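Local coordinates for protein cysteine protease-like VirA (Shigella flexneri, PDB 3EB8) that is a secreted virulence effector required for bacterial entry into epithelial cells and for the subsequent spread within and between them, at residues D136-D147 with L232-L240; S221-A231 with R298-I306. All coordinates share one frame; numbering follows the deposited sequence.

Interaction 1: residues D136-D147 with L232-L240; sequences DFNSVWHDIYRD and LTSAFWQSL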
loop_
_atom_site.group_PDB
_atom_site.type_symbol
_atom_site.label_atom_id
_atom_site.label_comp_id
_atom_site.label_asym_id
_atom_site.label_seq_id
_atom_site.Cartn_x
_atom_site.Cartn_y
_atom_site.Cartn_z
ATOM N N ASP A 136 -4.714 18.640 -8.688
ATOM C CA ASP A 136 -4.609 17.441 -7.852
ATOM C C ASP A 136 -5.956 16.732 -7.640
ATOM O O ASP A 136 -6.952 17.367 -7.293
ATOM C CB ASP A 136 -3.989 17.778 -6.499
ATOM C CG ASP A 136 -2.549 18.250 -6.604
ATOM O OD1 ASP A 136 -1.951 18.209 -7.701
ATOM O OD2 ASP A 136 -2.010 18.661 -5.562
ATOM N N PHE A 137 -5.975 15.418 -7.862
ATOM C CA PHE A 137 -7.164 14.594 -7.638
ATOM C C PHE A 137 -8.292 14.881 -8.621
ATOM O O PHE A 137 -9.420 14.435 -8.420
ATOM C CB PHE A 137 -7.678 14.719 -6.195
ATOM C CG PHE A 137 -6.743 14.146 -5.177
ATOM C CD1 PHE A 137 -5.823 14.961 -4.518
ATOM C CD2 PHE A 137 -6.769 12.783 -4.883
ATOM C CE1 PHE A 137 -4.935 14.420 -3.586
ATOM C CE2 PHE A 137 -5.891 12.236 -3.948
ATOM C CZ PHE A 137 -4.970 13.049 -3.309
ATOM N N ASN A 138 -7.995 15.617 -9.688
ATOM C CA ASN A 138 -9.004 15.876 -10.711
ATOM C C ASN A 138 -9.669 14.599 -11.239
ATOM O O ASN A 138 -10.878 14.563 -11.447
ATOM C CB ASN A 138 -8.418 16.670 -11.883
ATOM C CG ASN A 138 -8.644 18.167 -11.748
ATOM O OD1 ASN A 138 -8.992 18.666 -10.670
ATOM N ND2 ASN A 138 -8.441 18.898 -12.845
ATOM N N SER A 139 -8.884 13.551 -11.454
ATOM C CA SER A 139 -9.419 12.364 -12.096
ATOM C C SER A 139 -9.940 11.313 -11.118
ATOM O O SER A 139 -10.291 10.207 -11.538
ATOM C CB SER A 139 -8.374 11.741 -13.017
ATOM O OG SER A 139 -7.268 11.265 -12.281
ATOM N N VAL A 140 -10.019 11.664 -9.832
ATOM C CA VAL A 140 -10.263 10.672 -8.792
ATOM C C VAL A 140 -11.558 9.865 -8.956
ATOM O O VAL A 140 -11.541 8.652 -8.778
ATOM C CB VAL A 140 -10.168 11.274 -7.370
ATOM C CG1 VAL A 140 -11.294 12.225 -7.118
ATOM C CG2 VAL A 140 -10.177 10.171 -6.334
ATOM N N TRP A 141 -12.667 10.520 -9.294
ATOM C CA TRP A 141 -13.931 9.802 -9.507
ATOM C C TRP A 141 -13.842 8.776 -10.649
ATOM O O TRP A 141 -14.317 7.653 -10.512
ATOM C CB TRP A 141 -15.104 10.750 -9.802
ATOM C CG TRP A 141 -15.390 11.828 -8.789
ATOM C CD1 TRP A 141 -16.000 13.027 -9.032
ATOM C CD2 TRP A 141 -15.100 11.805 -7.383
ATOM N NE1 TRP A 141 -16.102 13.751 -7.872
ATOM C CE2 TRP A 141 -15.549 13.031 -6.847
ATOM C CE3 TRP A 141 -14.493 10.876 -6.530
ATOM C CZ2 TRP A 141 -15.415 13.350 -5.494
ATOM C CZ3 TRP A 141 -14.359 11.194 -5.180
ATOM C CH2 TRP A 141 -14.815 12.421 -4.678
ATOM N N HIS A 142 -13.252 9.165 -11.777
ATOM C CA HIS A 142 -13.126 8.244 -12.908
ATOM C C HIS A 142 -12.121 7.145 -12.597
ATOM O O HIS A 142 -12.285 6.007 -13.027
ATOM C CB HIS A 142 -12.725 8.985 -14.191
ATOM C CG HIS A 142 -13.724 10.009 -14.633
ATOM N ND1 HIS A 142 -14.065 11.100 -13.862
ATOM C CD2 HIS A 142 -14.455 10.107 -15.768
ATOM C CE1 HIS A 142 -14.966 11.825 -14.501
ATOM N NE2 HIS A 142 -15.219 11.244 -15.660
ATOM N N ASP A 143 -11.085 7.497 -11.842
ATOM C CA ASP A 143 -10.098 6.530 -11.379
ATOM C C ASP A 143 -10.725 5.401 -10.538
ATOM O O ASP A 143 -10.496 4.225 -10.803
ATOM C CB ASP A 143 -8.976 7.241 -10.614
ATOM C CG ASP A 143 -8.145 8.133 -11.517
ATOM O OD1 ASP A 143 -8.188 7.914 -12.749
ATOM O OD2 ASP A 143 -7.455 9.052 -11.011
ATOM N N ILE A 144 -11.527 5.732 -9.536
ATOM C CA ILE A 144 -12.155 4.654 -8.756
ATOM C C ILE A 144 -13.173 3.868 -9.604
ATOM O O ILE A 144 -13.180 2.642 -9.599
ATOM C CB ILE A 144 -12.755 5.145 -7.412
ATOM C CG1 ILE A 144 -13.161 3.951 -6.542
ATOM C CG2 ILE A 144 -13.909 6.082 -7.653
ATOM C CD1 ILE A 144 -13.476 4.299 -5.082
ATOM N N TYR A 145 -13.999 4.573 -10.365
ATOM C CA TYR A 145 -14.938 3.916 -11.255
ATOM C C TYR A 145 -14.239 2.859 -12.133
ATOM O O TYR A 145 -14.576 1.674 -12.084
ATOM C CB TYR A 145 -15.672 4.932 -12.138
ATOM C CG TYR A 145 -16.676 4.281 -13.063
ATOM C CD1 TYR A 145 -17.879 3.815 -12.575
ATOM C CD2 TYR A 145 -16.397 4.090 -14.406
ATOM C CE1 TYR A 145 -18.792 3.200 -13.394
ATOM C CE2 TYR A 145 -17.307 3.477 -15.248
ATOM C CZ TYR A 145 -18.509 3.033 -14.734
ATOM O OH TYR A 145 -19.436 2.415 -15.554
ATOM N N ARG A 146 -13.274 3.296 -12.938
ATOM C CA ARG A 146 -12.567 2.382 -13.825
ATOM C C ARG A 146 -12.025 1.173 -13.059
ATOM O O ARG A 146 -12.224 0.025 -13.477
ATOM C CB ARG A 146 -11.443 3.105 -14.575
ATOM C CG ARG A 146 -11.948 4.246 -15.429
ATOM C CD ARG A 146 -10.831 5.113 -15.999
ATOM N NE ARG A 146 -11.268 6.505 -16.110
ATOM C CZ ARG A 146 -10.829 7.366 -17.022
ATOM N NH1 ARG A 146 -9.942 6.983 -17.930
ATOM N NH2 ARG A 146 -11.291 8.611 -17.031
ATOM N N ASP A 147 -11.363 1.429 -11.931
ATOM C CA ASP A 147 -10.724 0.348 -11.185
ATOM C C ASP A 147 -11.727 -0.634 -10.551
ATOM O O ASP A 147 -11.529 -1.852 -10.597
ATOM C CB ASP A 147 -9.757 0.899 -10.131
ATOM C CG ASP A 147 -8.887 -0.194 -9.517
ATOM O OD1 ASP A 147 -7.661 -0.183 -9.768
ATOM O OD2 ASP A 147 -9.427 -1.074 -8.803
ATOM N N LEU A 232 -11.301 6.427 1.197
ATOM C CA LEU A 232 -11.474 5.331 0.248
ATOM C C LEU A 232 -11.256 5.765 -1.214
ATOM O O LEU A 232 -10.495 5.131 -1.960
ATOM C CB LEU A 232 -12.872 4.742 0.401
ATOM C CG LEU A 232 -13.326 3.681 -0.605
ATOM C CD1 LEU A 232 -12.395 2.458 -0.601
ATOM C CD2 LEU A 232 -14.768 3.273 -0.322
ATOM N N THR A 233 -11.923 6.843 -1.625
ATOM C CA THR A 233 -11.853 7.268 -3.026
ATOM C C THR A 233 -10.488 7.840 -3.370
ATOM O O THR A 233 -9.935 7.552 -4.416
ATOM C CB THR A 233 -12.986 8.263 -3.418
ATOM O OG1 THR A 233 -12.911 9.452 -2.620
ATOM C CG2 THR A 233 -14.351 7.612 -3.219
ATOM N N SER A 234 -9.926 8.624 -2.468
ATOM C CA SER A 234 -8.635 9.228 -2.737
ATOM C C SER A 234 -7.573 8.181 -3.042
ATOM O O SER A 234 -6.612 8.469 -3.768
ATOM C CB SER A 234 -8.185 10.076 -1.554
ATOM O OG SER A 234 -7.760 9.270 -0.477
ATOM N N ALA A 235 -7.743 6.985 -2.477
ATOM C CA ALA A 235 -6.745 5.919 -2.580
ATOM C C ALA A 235 -6.534 5.454 -4.018
ATOM O O ALA A 235 -5.513 4.852 -4.334
ATOM C CB ALA A 235 -7.108 4.718 -1.682
ATOM N N PHE A 236 -7.511 5.736 -4.877
ATOM C CA PHE A 236 -7.471 5.290 -6.267
ATOM C C PHE A 236 -6.906 6.352 -7.237
ATOM O O PHE A 236 -6.689 6.055 -8.406
ATOM C CB PHE A 236 -8.863 4.826 -6.735
ATOM C CG PHE A 236 -9.350 3.569 -6.064
ATOM C CD1 PHE A 236 -9.978 3.621 -4.830
ATOM C CD2 PHE A 236 -9.186 2.328 -6.676
ATOM C CE1 PHE A 236 -10.428 2.456 -4.215
ATOM C CE2 PHE A 236 -9.634 1.162 -6.061
ATOM C CZ PHE A 236 -10.258 1.226 -4.833
ATOM N N TRP A 237 -6.677 7.585 -6.774
ATOM C CA TRP A 237 -6.174 8.602 -7.702
ATOM C C TRP A 237 -4.895 8.118 -8.445
ATOM O O TRP A 237 -3.925 7.673 -7.820
ATOM C CB TRP A 237 -5.964 9.966 -7.020
ATOM C CG TRP A 237 -5.567 11.048 -8.014
ATOM C CD1 TRP A 237 -6.130 11.281 -9.245
ATOM C CD2 TRP A 237 -4.532 12.018 -7.865
ATOM N NE1 TRP A 237 -5.508 12.326 -9.862
ATOM C CE2 TRP A 237 -4.521 12.802 -9.044
ATOM C CE3 TRP A 237 -3.625 12.324 -6.839
ATOM C CZ2 TRP A 237 -3.632 13.872 -9.233
ATOM C CZ3 TRP A 237 -2.736 13.394 -7.029
ATOM C CH2 TRP A 237 -2.747 14.150 -8.228
ATOM N N GLN A 238 -4.903 8.195 -9.774
ATOM C CA GLN A 238 -3.840 7.577 -10.574
ATOM C C GLN A 238 -2.442 8.146 -10.317
ATOM O O GLN A 238 -1.452 7.447 -10.487
ATOM C CB GLN A 238 -4.176 7.671 -12.057
ATOM C CG GLN A 238 -4.448 9.091 -12.545
ATOM C CD GLN A 238 -4.736 9.146 -14.044
ATOM O OE1 GLN A 238 -5.887 9.318 -14.470
ATOM N NE2 GLN A 238 -3.688 8.981 -14.851
ATOM N N SER A 239 -2.367 9.415 -9.920
ATOM C CA SER A 239 -1.079 10.080 -9.662
ATOM C C SER A 239 -0.851 10.326 -8.175
ATOM O O SER A 239 -0.018 11.130 -7.787
ATOM C CB SER A 239 -0.992 11.397 -10.430
ATOM O OG SER A 239 -1.300 11.183 -11.787
ATOM N N LEU A 240 -1.586 9.609 -7.341
ATOM C CA LEU A 240 -1.424 9.703 -5.895
ATOM C C LEU A 240 0.044 9.714 -5.429
ATOM O O LEU A 240 0.389 10.416 -4.496
ATOM C CB LEU A 240 -2.173 8.554 -5.225
ATOM C CG LEU A 240 -2.238 8.616 -3.703
ATOM C CD1 LEU A 240 -3.121 9.754 -3.260
ATOM C CD2 LEU A 240 -2.770 7.304 -3.167
#
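Phe137 and Trp237 dominate a mostly buried, largely aromatic contact that joins helix 140-149 and the loop leading into it to the turns after helix 226-234, beside strand 274-283 of the mixed sheet. Phe137 presents both backbone and ring to the indole. Its CA makes a CH-pi contact 3.5 Å from the centroid of the Trp237 five-membered ring, almost straight above the face, while the phenyl ring receives Trp237 CE3 over its centre, the two planes inclined by 33°. Having CG anti to the backbone N (chi1 -175°) turns the face of the Trp237 indole onto the Asp136-Phe137 backbone, and Leu240 CD1 closes on Phe137 CZ at 3.8 Å. Further along the helix, Ile144 CG1 sits over the face of Phe236, 3.9 Å from its centroid, and Asp147 OD2, which is hydrogen-bonded to Thr156, lies at the edge of the same ring. Helix 167-176 adds Ile174 against Ile144 and Thr233.

The polar centre is Asp143. Its OD2 accepts Gln238 N at 3.0 Å (N-H...O 160°) from one face of the carboxylate plane and Ser139 OG at 2.6 Å from the opposite face, while Trp237 CD1 abuts it edge-on. Two donors on a single oxygen should fix the carboxylate's rotation, coupling the first helical turn to the Trp237-Gln238 backbone beside the aromatic packing.

Interaction 2: residues S221-A231 with R298-I306; sequences SLFQDPAFISA and RAYEVSSSI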
loop_
_atom_site.group_PDB
_atom_site.type_symbol
_atom_site.label_atom_id
_atom_site.label_comp_id
_atom_site.label_asym_id
_atom_site.label_seq_id
_atom_site.Cartn_x
_atom_site.Cartn_y
_atom_site.Cartn_z
ATOM N N SER A 221 -21.819 2.871 9.866
ATOM C CA SER A 221 -21.303 4.108 10.430
ATOM C C SER A 221 -20.299 4.743 9.477
ATOM O O SER A 221 -20.493 5.865 9.026
ATOM C CB SER A 221 -20.680 3.849 11.804
ATOM O OG SER A 221 -19.814 4.906 12.177
ATOM N N LEU A 222 -19.223 4.034 9.160
ATOM C CA LEU A 222 -18.390 4.455 8.040
ATOM C C LEU A 222 -19.409 4.452 6.922
ATOM O O LEU A 222 -20.515 3.967 7.114
ATOM C CB LEU A 222 -17.306 3.434 7.748
ATOM C CG LEU A 222 -16.437 2.882 8.873
ATOM C CD1 LEU A 222 -15.649 1.653 8.388
ATOM C CD2 LEU A 222 -15.508 3.958 9.385
ATOM N N PHE A 223 -19.075 4.982 5.768
ATOM C CA PHE A 223 -20.017 4.979 4.636
ATOM C C PHE A 223 -20.938 6.190 4.705
ATOM O O PHE A 223 -21.360 6.718 3.680
ATOM C CB PHE A 223 -20.866 3.697 4.566
ATOM C CG PHE A 223 -20.153 2.501 3.963
ATOM C CD1 PHE A 223 -18.789 2.305 4.144
ATOM C CD2 PHE A 223 -20.866 1.543 3.249
ATOM C CE1 PHE A 223 -18.156 1.195 3.608
ATOM C CE2 PHE A 223 -20.227 0.423 2.698
ATOM C CZ PHE A 223 -18.872 0.257 2.884
ATOM N N GLN A 224 -21.264 6.601 5.926
ATOM C CA GLN A 224 -21.902 7.883 6.154
ATOM C C GLN A 224 -20.865 8.914 6.594
ATOM O O GLN A 224 -21.186 10.077 6.784
ATOM C CB GLN A 224 -22.988 7.770 7.227
ATOM C CG GLN A 224 -24.125 6.839 6.850
ATOM C CD GLN A 224 -25.160 6.765 7.940
ATOM O OE1 GLN A 224 -25.170 5.826 8.749
ATOM N NE2 GLN A 224 -26.020 7.780 8.002
ATOM N N ASP A 225 -19.625 8.488 6.781
ATOM C CA ASP A 225 -18.600 9.426 7.179
ATOM C C ASP A 225 -17.886 9.959 5.930
ATOM O O ASP A 225 -17.163 9.230 5.264
ATOM C CB ASP A 225 -17.624 8.766 8.161
ATOM C CG ASP A 225 -16.556 9.708 8.639
ATOM O OD1 ASP A 225 -16.479 10.852 8.136
ATOM O OD2 ASP A 225 -15.787 9.299 9.523
ATOM N N PRO A 226 -18.087 11.250 5.614
ATOM C CA PRO A 226 -17.495 11.815 4.401
ATOM C C PRO A 226 -15.976 11.708 4.430
ATOM O O PRO A 226 -15.346 11.606 3.392
ATOM C CB PRO A 226 -17.928 13.277 4.434
ATOM C CG PRO A 226 -19.076 13.325 5.384
ATOM C CD PRO A 226 -18.788 12.269 6.407
ATOM N N ALA A 227 -15.386 11.708 5.609
ATOM C CA ALA A 227 -13.947 11.588 5.670
ATOM C C ALA A 227 -13.547 10.189 5.219
ATOM O O ALA A 227 -12.534 10.010 4.559
ATOM C CB ALA A 227 -13.428 11.881 7.071
ATOM N N PHE A 228 -14.365 9.201 5.565
ATOM C CA PHE A 228 -14.117 7.847 5.116
ATOM C C PHE A 228 -14.290 7.714 3.592
ATOM O O PHE A 228 -13.461 7.109 2.914
ATOM C CB PHE A 228 -14.999 6.822 5.836
ATOM C CG PHE A 228 -14.805 5.434 5.315
ATOM C CD1 PHE A 228 -13.711 4.679 5.718
ATOM C CD2 PHE A 228 -15.661 4.915 4.349
ATOM C CE1 PHE A 228 -13.491 3.406 5.189
ATOM C CE2 PHE A 228 -15.457 3.643 3.825
ATOM C CZ PHE A 228 -14.370 2.882 4.239
ATOM N N ILE A 229 -15.369 8.275 3.059
ATOM C CA ILE A 229 -15.573 8.239 1.615
ATOM C C ILE A 229 -14.374 8.876 0.920
ATOM O O ILE A 229 -13.866 8.370 -0.080
ATOM C CB ILE A 229 -16.858 8.987 1.208
ATOM C CG1 ILE A 229 -18.077 8.346 1.882
ATOM C CG2 ILE A 229 -16.996 9.021 -0.311
ATOM C CD1 ILE A 229 -18.165 6.824 1.689
ATOM N N SER A 230 -13.916 9.978 1.498
ATOM C CA SER A 230 -12.788 10.722 0.979
ATOM C C SER A 230 -11.536 9.867 1.017
ATOM O O SER A 230 -10.766 9.859 0.058
ATOM C CB SER A 230 -12.592 12.016 1.786
ATOM O OG SER A 230 -13.653 12.935 1.567
ATOM N N ALA A 231 -11.347 9.139 2.118
ATOM C CA ALA A 231 -10.172 8.279 2.288
ATOM C C ALA A 231 -10.164 7.113 1.293
ATOM O O ALA A 231 -9.151 6.835 0.639
ATOM C CB ALA A 231 -10.107 7.752 3.697
ATOM N N ARG A 298 -13.515 11.808 13.942
ATOM C CA ARG A 298 -12.882 10.540 13.511
ATOM C C ARG A 298 -12.088 10.577 12.191
ATOM O O ARG A 298 -12.651 10.856 11.138
ATOM C CB ARG A 298 -13.902 9.406 13.427
ATOM C CG ARG A 298 -13.268 8.091 12.982
ATOM C CD ARG A 298 -14.236 6.932 13.083
ATOM N NE ARG A 298 -15.495 7.245 12.415
ATOM C CZ ARG A 298 -16.455 6.359 12.181
ATOM N NH1 ARG A 298 -16.292 5.093 12.547
ATOM N NH2 ARG A 298 -17.573 6.738 11.573
ATOM N N ALA A 299 -10.790 10.258 12.276
ATOM C CA ALA A 299 -9.838 10.358 11.158
ATOM C C ALA A 299 -9.355 8.992 10.644
ATOM O O ALA A 299 -9.537 7.972 11.308
ATOM C CB ALA A 299 -8.641 11.229 11.548
ATOM N N TYR A 300 -8.728 8.979 9.467
ATOM C CA TYR A 300 -8.352 7.718 8.811
ATOM C C TYR A 300 -6.898 7.663 8.364
ATOM O O TYR A 300 -6.341 8.637 7.858
ATOM C CB TYR A 300 -9.304 7.393 7.648
ATOM C CG TYR A 300 -10.737 7.254 8.117
ATOM C CD1 TYR A 300 -11.646 8.316 7.994
ATOM C CD2 TYR A 300 -11.179 6.075 8.725
ATOM C CE1 TYR A 300 -12.946 8.202 8.451
ATOM C CE2 TYR A 300 -12.476 5.950 9.181
ATOM C CZ TYR A 300 -13.354 7.016 9.040
ATOM O OH TYR A 300 -14.644 6.895 9.494
ATOM N N GLU A 301 -6.277 6.514 8.574
ATOM C CA GLU A 301 -4.981 6.235 7.981
ATOM C C GLU A 301 -5.220 5.382 6.746
ATOM O O GLU A 301 -5.890 4.344 6.809
ATOM C CB GLU A 301 -4.075 5.515 8.979
ATOM C CG GLU A 301 -3.973 6.257 10.309
ATOM C CD GLU A 301 -3.390 5.427 11.454
ATOM O OE1 GLU A 301 -2.814 6.039 12.384
ATOM O OE2 GLU A 301 -3.516 4.180 11.434
ATOM N N VAL A 302 -4.689 5.826 5.617
ATOM C CA VAL A 302 -4.799 5.060 4.383
ATOM C C VAL A 302 -3.432 4.533 3.948
ATOM O O VAL A 302 -2.420 5.245 4.017
ATOM C CB VAL A 302 -5.359 5.939 3.258
ATOM C CG1 VAL A 302 -5.430 5.172 1.953
ATOM C CG2 VAL A 302 -6.709 6.499 3.662
ATOM N N SER A 303 -3.408 3.277 3.522
ATOM C CA SER A 303 -2.278 2.738 2.798
ATOM C C SER A 303 -2.787 2.265 1.446
ATOM O O SER A 303 -3.580 1.319 1.380
ATOM C CB SER A 303 -1.670 1.561 3.541
ATOM O OG SER A 303 -0.853 0.808 2.651
ATOM N N SER A 304 -2.348 2.926 0.376
ATOM C CA SER A 304 -2.787 2.592 -0.976
ATOM C C SER A 304 -1.613 2.094 -1.811
ATOM O O SER A 304 -0.736 2.865 -2.191
ATOM C CB SER A 304 -3.420 3.816 -1.642
ATOM O OG SER A 304 -3.995 3.501 -2.900
ATOM N N SER A 305 -1.595 0.803 -2.107
ATOM C CA SER A 305 -0.512 0.251 -2.902
ATOM C C SER A 305 -0.959 -0.058 -4.305
ATOM O O SER A 305 -1.979 -0.713 -4.516
ATOM C CB SER A 305 0.033 -1.002 -2.246
ATOM O OG SER A 305 0.549 -0.666 -0.979
ATOM N N ILE A 306 -0.192 0.408 -5.275
ATOM C CA ILE A 306 -0.445 0.013 -6.642
ATOM C C ILE A 306 0.566 -1.095 -7.004
ATOM O O ILE A 306 1.652 -1.151 -6.438
ATOM C CB ILE A 306 -0.405 1.228 -7.589
ATOM C CG1 ILE A 306 -1.116 0.905 -8.906
ATOM C CG2 ILE A 306 1.029 1.695 -7.838
ATOM C CD1 ILE A 306 -1.411 2.121 -9.770
#
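Tyr300 reaches from the start of its strand to the N-terminal end of helix 226-234, where its hydroxyl donates to Asp225 OD2 at 2.7 Å, arriving from above the carboxylate plane. The same oxygen forms a long salt bridge with Arg298 NE, 3.6 Å away. Asp225 OD1 is engaged too: as N-cap residue, Asp225 accepts Ala227 N at 2.9 Å through this atom, so that one carboxylate serves both the helix end and the two residues opposite. The arginine chain bends at chi3 (51°), bringing its guanidinium back along the approach to the helix. There Arg298 NH2 donates to Ser221 OG at 3.0 Å. Leu222 CD2 lies over one face of the guanidinium, 3.4 Å from Arg298 NH1; the Tyr300 hydroxyl occupies that same face.

Behind this polar cluster the contact turns apolar. Phe228 points its edge at the face of Tyr300 in a T-shaped pair, with centroids 5.5 Å apart and planes at 69°. On the next turn Ala231 CB settles beside Tyr300 CB and packs against Val302 CG2 at 3.6 Å.

Farther out, the strand is held from both sides by its sheet: Tyr300 and Val302 pair through their backbones with Val327 and Tyr325, Glu301 and Ser303 with Asn282 and Lys280. Phe228 also touches Ile281 of strand 274-283, so that it spans two neighbouring strands. The axes of helix 226-231 and strand 300-306 run nearly parallel, 11° apart, with a closest approach of 9.2 Å, the geometry of a helix layered on a beta sheet, here with the capped helix end tied to the strand by Tyr300 and Arg298.

From the N terminus, the chain first passes through 136-147, then after an excursion of 84 residues, about half of them helical, meets it again at 232-240, closing interaction 1. Just before that closure it lays down 221-231, whose partner 298-306 comes only after 66 further residues. The two loops therefore cross, and the adjoining segments 221-231 and 232-240, which share helix 226-234 within the tubulin-binding region 182-273, are their common hub. Interaction 2 sets the N-terminal part of this helix on the mixed sheet; interaction 1 brings helix 140-149 against its C-terminal end and the following turns. They also touch directly: Ala235 O probably accepts a hydrogen bond from Ser304 OG.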